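Local coordinates for protein D-alanine--D-alanine ligase (Acinetobacter baumannii ACICU, PDB 5D8D) that catalyses the ATP-dependent joining of two D-alanine molecules into D-alanyl-D-alanine, a building block of the bacterial peptidoglycan cell wall, at residues I186-G191 against R241-V246; E43-Q48 against V56-A61; L35-V40 against S291-C296. All coordinates share one frame; numbering follows the deposited sequence.

Contact 1: I186-G191 against R241-V246; sequences ISFLNG and RAFQAV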
loop_
_atom_site.group_PDB
_atom_site.type_symbol
_atom_site.label_atom_id
_atom_site.label_comp_id
_atom_site.label_asym_id
_atom_site.label_seq_id
_atom_site.Cartn_x
_atom_site.Cartn_y
_atom_site.Cartn_z
ATOM N N ILE A 186 19.775 -1.095 9.490
ATOM C CA ILE A 186 19.988 0.343 9.644
ATOM C C ILE A 186 18.696 0.879 10.205
ATOM O O ILE A 186 17.697 0.834 9.540
ATOM C CB ILE A 186 20.340 0.961 8.298
ATOM C CG1 ILE A 186 21.657 0.347 7.847
ATOM C CG2 ILE A 186 20.447 2.479 8.420
ATOM C CD1 ILE A 186 21.535 -0.948 7.084
ATOM N N SER A 187 18.734 1.355 11.432
ATOM C CA SER A 187 17.554 1.826 12.126
ATOM C C SER A 187 17.324 3.281 11.816
ATOM O O SER A 187 18.235 3.980 11.429
ATOM C CB SER A 187 17.724 1.647 13.635
ATOM O OG SER A 187 17.901 0.282 13.974
ATOM N N PHE A 188 16.101 3.750 12.022
ATOM C CA PHE A 188 15.785 5.137 11.703
ATOM C C PHE A 188 15.139 5.803 12.885
ATOM O O PHE A 188 14.376 5.182 13.595
ATOM C CB PHE A 188 14.905 5.229 10.425
ATOM C CG PHE A 188 15.693 5.108 9.147
ATOM C CD1 PHE A 188 16.065 3.861 8.669
ATOM C CD2 PHE A 188 16.119 6.243 8.466
ATOM C CE1 PHE A 188 16.837 3.727 7.537
ATOM C CE2 PHE A 188 16.889 6.121 7.308
ATOM C CZ PHE A 188 17.232 4.848 6.838
ATOM N N LEU A 189 15.498 7.052 13.094
ATOM C CA LEU A 189 14.876 7.892 14.079
ATOM C C LEU A 189 14.826 9.315 13.576
ATOM O O LEU A 189 15.760 9.794 12.993
ATOM C CB LEU A 189 15.613 7.824 15.397
ATOM C CG LEU A 189 14.998 8.651 16.505
ATOM C CD1 LEU A 189 13.643 8.153 16.885
ATOM C CD2 LEU A 189 15.881 8.681 17.713
ATOM N N ASN A 190 13.703 9.969 13.816
ATOM C CA ASN A 190 13.340 11.262 13.210
ATOM C C ASN A 190 13.713 11.364 11.726
ATOM O O ASN A 190 14.407 12.271 11.264
ATOM C CB ASN A 190 13.862 12.394 14.078
ATOM C CG ASN A 190 13.316 12.317 15.513
ATOM O OD1 ASN A 190 12.228 11.757 15.763
ATOM N ND2 ASN A 190 14.067 12.865 16.460
ATOM N N GLY A 191 13.260 10.350 11.005
ATOM C CA GLY A 191 13.523 10.203 9.594
ATOM C C GLY A 191 14.941 9.908 9.178
ATOM O O GLY A 191 15.156 9.717 7.997
ATOM N N ARG A 241 17.670 6.657 1.274
ATOM C CA ARG A 241 16.935 6.743 0.013
ATOM C C ARG A 241 15.926 5.621 -0.146
ATOM O O ARG A 241 14.841 5.817 -0.684
ATOM C CB ARG A 241 17.890 6.728 -1.177
ATOM C CG ARG A 241 18.833 7.908 -1.211
ATOM C CD ARG A 241 19.215 8.234 -2.638
ATOM N NE ARG A 241 20.059 7.201 -3.228
ATOM C CZ ARG A 241 20.183 6.948 -4.538
ATOM N NH1 ARG A 241 19.484 7.621 -5.457
ATOM N NH2 ARG A 241 21.018 5.989 -4.942
ATOM N N ALA A 242 16.285 4.438 0.309
ATOM C CA ALA A 242 15.349 3.314 0.304
ATOM C C ALA A 242 14.162 3.605 1.223
ATOM O O ALA A 242 13.027 3.194 0.940
ATOM C CB ALA A 242 16.055 2.032 0.729
ATOM N N PHE A 243 14.445 4.303 2.319
ATOM C CA PHE A 243 13.452 4.592 3.343
ATOM C C PHE A 243 12.473 5.615 2.758
ATOM O O PHE A 243 11.255 5.419 2.822
ATOM C CB PHE A 243 14.161 5.105 4.618
ATOM C CG PHE A 243 13.291 5.235 5.843
ATOM C CD1 PHE A 243 12.974 4.125 6.605
ATOM C CD2 PHE A 243 12.840 6.488 6.268
ATOM C CE1 PHE A 243 12.220 4.252 7.774
ATOM C CE2 PHE A 243 12.061 6.623 7.426
ATOM C CZ PHE A 243 11.759 5.495 8.187
ATOM N N GLN A 244 13.011 6.689 2.187
ATOM C CA GLN A 244 12.205 7.679 1.476
ATOM C C GLN A 244 11.431 7.121 0.289
ATOM O O GLN A 244 10.254 7.435 0.112
ATOM C CB GLN A 244 13.073 8.840 1.021
ATOM C CG GLN A 244 13.484 9.716 2.193
ATOM C CD GLN A 244 14.679 10.620 1.958
ATOM O OE1 GLN A 244 14.919 11.534 2.756
ATOM N NE2 GLN A 244 15.462 10.358 0.916
ATOM N N ALA A 245 12.057 6.255 -0.491
ATOM C CA ALA A 245 11.424 5.746 -1.702
ATOM C C ALA A 245 10.114 5.059 -1.429
ATOM O O ALA A 245 9.145 5.255 -2.121
ATOM C CB ALA A 245 12.338 4.803 -2.449
ATOM N N VAL A 246 10.106 4.229 -0.414
ATOM C CA VAL A 246 8.966 3.396 -0.107
ATOM C C VAL A 246 7.958 4.238 0.677
ATOM O O VAL A 246 6.847 3.785 0.920
ATOM C CB VAL A 246 9.451 2.158 0.656
ATOM C CG1 VAL A 246 9.573 2.469 2.145
ATOM C CG2 VAL A 246 8.540 0.986 0.411
#
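The phenyl rings of F188 and F243 lie one over the other, and almost everything that passes between I186-G191 and R241-V246 passes through this pair. One face of F188 is overlaid by CG of F243, 3.8 Å above its plane, and one face of F243 receives CG of F188 in the same way. The carbonyl carbon of G191 sits in plane at the edge of the F188 ring, while the carbonyl oxygen of the same glycine approaches the F243 ring obliquely. With centroids 4.1 Å apart and planes only 6° from parallel, the rings form an offset stack.

The two side chains run past each other in opposite directions, one from the strand and one from the helix, so each ring also lies over the other's CB. F188 CB stands 4.2 Å from the centroid of the F243 ring, and F243 CB answers with a CH-pi contact of its own, 4.1 Å from the centroid of the F188 ring. In F243 the CG is anti to the backbone N (chi1 -170°), directing the ring off the helix toward the strand, whereas F188 CG is anti to its carbonyl carbon.

Other residues extend the apolar setting. C239 and L240, one turn or so earlier on helix 229-245, touch the F188 side chain, as does P193 of strand 192-198, and A248 touches F243. The contact thus seats helix 229-245 on the antiparallel sheet that contains strand 181-189, which also carries the predicted magnesium ligands D255, E268 and N270. No hydrogen bond links the two segments; the chemistry is that of dispersion and CH-pi contacts between buried aromatic groups, so the fit depends on the shape and overlap of the two rings, with no charged group taking part.

Contact 2: E43-Q48 against V56-A61; sequences EAFDPQ and VNYDRA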
loop_
_atom_site.group_PDB
_atom_site.type_symbol
_atom_site.label_atom_id
_atom_site.label_comp_id
_atom_site.label_asym_id
_atom_site.label_seq_id
_atom_site.Cartn_x
_atom_site.Cartn_y
_atom_site.Cartn_z
ATOM N N GLU A 43 -1.510 4.971 28.157
ATOM C CA GLU A 43 -2.369 3.837 28.540
ATOM C C GLU A 43 -2.258 2.772 27.475
ATOM O O GLU A 43 -2.295 3.048 26.285
ATOM C CB GLU A 43 -3.837 4.255 28.702
ATOM C CG GLU A 43 -4.048 5.478 29.594
ATOM C CD GLU A 43 -5.520 5.915 29.761
ATOM O OE1 GLU A 43 -6.372 5.547 28.922
ATOM O OE2 GLU A 43 -5.827 6.647 30.745
ATOM N N ALA A 44 -2.105 1.543 27.892
ATOM C CA ALA A 44 -2.250 0.437 26.966
ATOM C C ALA A 44 -3.633 0.414 26.231
ATOM O O ALA A 44 -4.684 0.693 26.807
ATOM C CB ALA A 44 -2.026 -0.867 27.729
ATOM N N PHE A 45 -3.616 0.102 24.938
ATOM C CA PHE A 45 -4.833 -0.051 24.158
ATOM C C PHE A 45 -4.587 -1.249 23.306
ATOM O O PHE A 45 -3.761 -1.193 22.387
ATOM C CB PHE A 45 -5.042 1.176 23.271
ATOM C CG PHE A 45 -6.407 1.272 22.666
ATOM C CD1 PHE A 45 -6.872 0.320 21.780
ATOM C CD2 PHE A 45 -7.208 2.347 22.947
ATOM C CE1 PHE A 45 -8.120 0.415 21.221
ATOM C CE2 PHE A 45 -8.455 2.448 22.390
ATOM C CZ PHE A 45 -8.908 1.490 21.519
ATOM N N ASP A 46 -5.321 -2.317 23.588
ATOM C CA ASP A 46 -5.178 -3.548 22.865
ATOM C C ASP A 46 -6.358 -3.703 21.943
ATOM O O ASP A 46 -7.441 -4.078 22.415
ATOM C CB ASP A 46 -5.078 -4.754 23.815
ATOM C CG ASP A 46 -4.689 -6.019 23.084
ATOM O OD1 ASP A 46 -4.730 -6.042 21.817
ATOM O OD2 ASP A 46 -4.319 -6.993 23.758
ATOM N N PRO A 47 -6.157 -3.477 20.615
ATOM C CA PRO A 47 -7.312 -3.477 19.707
ATOM C C PRO A 47 -7.958 -4.821 19.477
ATOM O O PRO A 47 -9.031 -4.869 18.875
ATOM C CB PRO A 47 -6.755 -2.895 18.413
ATOM C CG PRO A 47 -5.311 -3.231 18.460
ATOM C CD PRO A 47 -4.910 -3.162 19.900
ATOM N N GLN A 48 -7.331 -5.897 19.930
ATOM C CA GLN A 48 -8.013 -7.184 20.011
ATOM C C GLN A 48 -9.170 -7.153 21.032
ATOM O O GLN A 48 -10.184 -7.767 20.787
ATOM C CB GLN A 48 -7.044 -8.322 20.369
ATOM C CG GLN A 48 -7.644 -9.733 20.216
ATOM C CD GLN A 48 -6.800 -10.831 20.873
ATOM O OE1 GLN A 48 -6.901 -11.092 22.099
ATOM N NE2 GLN A 48 -5.970 -11.500 20.055
ATOM N N VAL A 56 -10.839 7.394 19.893
ATOM C CA VAL A 56 -11.277 8.790 19.888
ATOM C C VAL A 56 -11.053 9.475 21.249
ATOM O O VAL A 56 -10.869 10.684 21.313
ATOM C CB VAL A 56 -12.747 8.873 19.395
ATOM C CG1 VAL A 56 -13.734 8.538 20.519
ATOM C CG2 VAL A 56 -13.026 10.226 18.767
ATOM N N ASN A 57 -10.984 8.682 22.327
ATOM C CA ASN A 57 -10.624 9.172 23.676
ATOM C C ASN A 57 -9.143 9.605 23.884
ATOM O O ASN A 57 -8.759 9.901 25.002
ATOM C CB ASN A 57 -10.970 8.090 24.701
ATOM C CG ASN A 57 -12.453 7.744 24.725
ATOM O OD1 ASN A 57 -13.291 8.594 24.992
ATOM N ND2 ASN A 57 -12.780 6.497 24.418
ATOM N N TYR A 58 -8.328 9.655 22.822
ATOM C CA TYR A 58 -6.907 9.949 22.929
ATOM C C TYR A 58 -6.467 11.057 21.980
ATOM O O TYR A 58 -7.030 11.251 20.915
ATOM C CB TYR A 58 -6.076 8.672 22.671
ATOM C CG TYR A 58 -6.336 7.620 23.709
ATOM C CD1 TYR A 58 -5.672 7.632 24.929
ATOM C CD2 TYR A 58 -7.298 6.664 23.503
ATOM C CE1 TYR A 58 -5.936 6.677 25.906
ATOM C CE2 TYR A 58 -7.594 5.718 24.474
ATOM C CZ TYR A 58 -6.914 5.726 25.670
ATOM O OH TYR A 58 -7.224 4.755 26.577
ATOM N N ASP A 59 -5.438 11.777 22.396
ATOM C CA ASP A 59 -4.848 12.825 21.600
ATOM C C ASP A 59 -3.864 12.333 20.552
ATOM O O ASP A 59 -3.598 13.063 19.596
ATOM C CB ASP A 59 -4.205 13.847 22.514
ATOM C CG ASP A 59 -5.230 14.588 23.337
ATOM O OD1 ASP A 59 -5.980 15.381 22.732
ATOM O OD2 ASP A 59 -5.320 14.364 24.568
ATOM N N ARG A 60 -3.350 11.103 20.697
ATOM C CA ARG A 60 -2.383 10.530 19.748
ATOM C C ARG A 60 -2.090 9.077 20.097
ATOM O O ARG A 60 -2.437 8.627 21.182
ATOM C CB ARG A 60 -1.049 11.337 19.711
ATOM C CG ARG A 60 -0.123 11.210 20.927
ATOM C CD ARG A 60 0.394 12.519 21.517
ATOM N NE ARG A 60 0.655 13.479 20.472
ATOM C CZ ARG A 60 0.061 14.653 20.295
ATOM N NH1 ARG A 60 -0.811 15.151 21.154
ATOM N NH2 ARG A 60 0.397 15.362 19.234
ATOM N N ALA A 61 -1.412 8.374 19.186
ATOM C CA ALA A 61 -1.117 6.986 19.344
ATOM C C ALA A 61 0.351 6.664 19.068
ATOM O O ALA A 61 0.937 7.172 18.117
ATOM C CB ALA A 61 -2.008 6.184 18.418
#
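Y58 reaches across from V56-A61 to meet both E43 and F45, and it is turned steeply against each of them. The E43 and Y58 side chains cross at about a right angle, with carboxylate and phenol ring 81° apart. At their junction the Y58 hydroxyl donates a short hydrogen bond to E43, 2.6 Å from OH to OE1, meeting the oxygen nearly along its C-O axis. The same OE1 lies at the edge of the phenol ring, 3.3 Å from Y58 CE1. E43 gets there with a chain fully extended beyond CG (chi2 180°), which carries the carboxylate out to the phenol's far end.

F45 meets the phenol ring at CE2, across from the CE1 that E43 approaches. Its CD2 lies 3.7 Å from Y58 CE2, and that tyrosine carbon sits at the edge of the phenylalanine ring, near its plane. The ring planes stand at 75° with centroids 6.0 Å apart, an oblique pairing. Y58 is therefore held by its hydroxyl at one point and by apolar carbon at another, and K9, which touches the Y58 side chain, also makes a weak, long ion pair with E43 OE1.

Beyond the strand, D46 OD1 accepts from Q48 N in an Asx turn, while D46 OD2 forms a salt bridge with R21. Strand 9-13 lies between strands 41-45 and 60-63, and Y58, just ahead of the latter, meets the first across it, with Y58 touching A11 and F45 touching L13. The setting is the three-stranded parallel sheet, ordered 41-45, 9-13, 60-63, of a Rossmann-like N-terminal domain.

Contact 3: L35-V40 against S291-C296; sequences LLRSGV and SFDELC
D293 OD1 accepts the shortest polar bond between the segments, 2.9 Å from R37 NH1, in a salt bridge that ties the C-terminal end of helix 21-37 to the first turn of helix 292-301. The first of these helices closes in a Schellman motif, with V40 N bonded to L35 O, G39 N to L36 O, and G39 at positive phi as the C-prime residue; the second opens with a capping box, in which E294 N donates to S291 OG, and S291 N to E294 OE1 at 2.8 Å.

In the salt bridge the N-H...O angle is 132°. The donor comes on the syn side of the carboxylate, somewhat out of its plane, whereas OD1 lies almost within the guanidinium plane, and the two flat groups are only 16° apart. A second, weak bond runs from the same R37 NH1 to D293 OD2 at 3.5 Å, so one nitrogen serves both oxygens. D293, in that first turn, probably also gains from the helix dipole.

S38 packs its OG against D293 CB, although its hydroxyl is hydrogen-bonded to A34 O, in the last turn of helix 21-37. Farther into the interface the contact turns apolar, A34 touching F292 and C296. There L35, with CG anti to its carbonyl carbon (chi1 -65°), brings CD2 to 3.8 Å from C296 CB.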
loop_
_atom_site.group_PDB
_atom_site.type_symbol
_atom_site.label_atom_id
_atom_site.label_comp_id
_atom_site.label_asym_id
_atom_site.label_seq_id
_atom_site.Cartn_x
_atom_site.Cartn_y
_atom_site.Cartn_z
ATOM N N LEU A 35 7.284 5.625 28.675
ATOM C CA LEU A 35 6.545 6.874 28.536
ATOM C C LEU A 35 6.107 7.337 29.905
ATOM O O LEU A 35 6.360 8.480 30.255
ATOM C CB LEU A 35 5.362 6.728 27.568
ATOM C CG LEU A 35 5.768 6.438 26.117
ATOM C CD1 LEU A 35 4.543 6.160 25.253
ATOM C CD2 LEU A 35 6.659 7.539 25.516
ATOM N N LEU A 36 5.561 6.434 30.727
ATOM C CA LEU A 36 5.140 6.789 32.113
ATOM C C LEU A 36 6.287 7.314 32.990
ATOM O O LEU A 36 6.136 8.327 33.688
ATOM C CB LEU A 36 4.496 5.595 32.792
ATOM C CG LEU A 36 3.136 5.172 32.237
ATOM C CD1 LEU A 36 2.733 3.792 32.699
ATOM C CD2 LEU A 36 2.067 6.171 32.672
ATOM N N ARG A 37 7.451 6.677 32.944
ATOM C CA ARG A 37 8.625 7.230 33.669
ATOM C C ARG A 37 8.888 8.659 33.256
ATOM O O ARG A 37 9.362 9.446 34.059
ATOM C CB ARG A 37 9.896 6.474 33.341
ATOM C CG ARG A 37 10.135 5.214 34.136
ATOM C CD ARG A 37 11.259 4.480 33.420
ATOM N NE ARG A 37 11.056 3.062 33.574
ATOM C CZ ARG A 37 11.275 2.144 32.658
ATOM N NH1 ARG A 37 11.755 2.468 31.449
ATOM N NH2 ARG A 37 11.043 0.865 32.988
ATOM N N SER A 38 8.654 8.955 31.972
ATOM C CA SER A 38 8.902 10.279 31.388
ATOM C C SER A 38 7.770 11.289 31.633
ATOM O O SER A 38 7.784 12.391 31.083
ATOM C CB SER A 38 9.176 10.156 29.892
ATOM O OG SER A 38 10.117 9.149 29.619
ATOM N N GLY A 39 6.779 10.914 32.431
ATOM C CA GLY A 39 5.654 11.801 32.745
ATOM C C GLY A 39 4.616 11.973 31.663
ATOM O O GLY A 39 3.759 12.861 31.801
ATOM N N VAL A 40 4.634 11.137 30.616
ATOM C CA VAL A 40 3.546 11.190 29.622
ATOM C C VAL A 40 2.359 10.342 30.089
ATOM O O VAL A 40 2.552 9.366 30.775
ATOM C CB VAL A 40 3.943 10.928 28.139
ATOM C CG1 VAL A 40 5.438 10.917 27.891
ATOM C CG2 VAL A 40 3.254 9.707 27.584
ATOM N N SER A 291 18.799 7.019 25.821
ATOM C CA SER A 291 18.317 5.944 26.700
ATOM C C SER A 291 17.102 5.402 25.987
ATOM O O SER A 291 16.612 6.029 25.045
ATOM C CB SER A 291 17.906 6.472 28.078
ATOM O OG SER A 291 16.687 7.213 28.019
ATOM N N PHE A 292 16.613 4.258 26.431
ATOM C CA PHE A 292 15.364 3.712 25.905
ATOM C C PHE A 292 14.178 4.647 26.126
ATOM O O PHE A 292 13.313 4.757 25.249
ATOM C CB PHE A 292 15.067 2.368 26.540
ATOM C CG PHE A 292 13.820 1.724 26.038
ATOM C CD1 PHE A 292 13.851 0.920 24.906
ATOM C CD2 PHE A 292 12.613 1.869 26.735
ATOM C CE1 PHE A 292 12.707 0.261 24.469
ATOM C CE2 PHE A 292 11.444 1.249 26.279
ATOM C CZ PHE A 292 11.492 0.439 25.147
ATOM N N ASP A 293 14.141 5.327 27.270
ATOM C CA ASP A 293 13.033 6.263 27.566
ATOM C C ASP A 293 13.109 7.506 26.672
ATOM O O ASP A 293 12.084 8.022 26.238
ATOM C CB ASP A 293 12.999 6.682 29.036
ATOM C CG ASP A 293 12.877 5.512 29.984
ATOM O OD1 ASP A 293 12.899 4.346 29.548
ATOM O OD2 ASP A 293 12.802 5.762 31.203
ATOM N N GLU A 294 14.323 7.963 26.392
ATOM C CA GLU A 294 14.513 9.115 25.530
ATOM C C GLU A 294 14.121 8.726 24.112
ATOM O O GLU A 294 13.422 9.462 23.428
ATOM C CB GLU A 294 15.960 9.633 25.587
ATOM C CG GLU A 294 16.301 10.422 26.846
ATOM C CD GLU A 294 17.797 10.523 27.142
ATOM O OE1 GLU A 294 18.615 9.666 26.725
ATOM O OE2 GLU A 294 18.173 11.483 27.836
ATOM N N LEU A 295 14.537 7.545 23.688
ATOM C CA LEU A 295 14.134 7.012 22.393
ATOM C C LEU A 295 12.594 7.030 22.245
ATOM O O LEU A 295 12.081 7.454 21.203
ATOM C CB LEU A 295 14.699 5.589 22.207
ATOM C CG LEU A 295 14.132 4.729 21.105
ATOM C CD1 LEU A 295 14.354 5.437 19.777
ATOM C CD2 LEU A 295 14.771 3.355 21.114
ATOM N N CYS A 296 11.871 6.618 23.292
ATOM C CA CYS A 296 10.424 6.554 23.228
ATOM C C CYS A 296 9.830 7.943 23.130
ATOM O O CYS A 296 8.975 8.183 22.320
ATOM C CB CYS A 296 9.840 5.781 24.393
ATOM S SG CYS A 296 10.196 4.001 24.341
#

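How the contacts relate
The three contacts show how chemistry follows position. Contact 1 is buried, about 11 Å from the chain's centre, and carried by aromatic carbon; contact 2, also buried but about 22 Å from the chain's centre, mixes aromatic carbon with one hydrogen bond; contact 3, partly buried, places an ion pair beside an apolar patch. Contacts 1 and 2 each stay within one family region, whereas contact 3 joins segments 251 residues apart, from the N- and C-terminal family regions, and encloses both others along the chain. It adjoins contact 2 where helix 21-37 leads into strand 41-45, and it touches contact 1 directly, L189 CD1 lying 4.0 Å from L295 CD1.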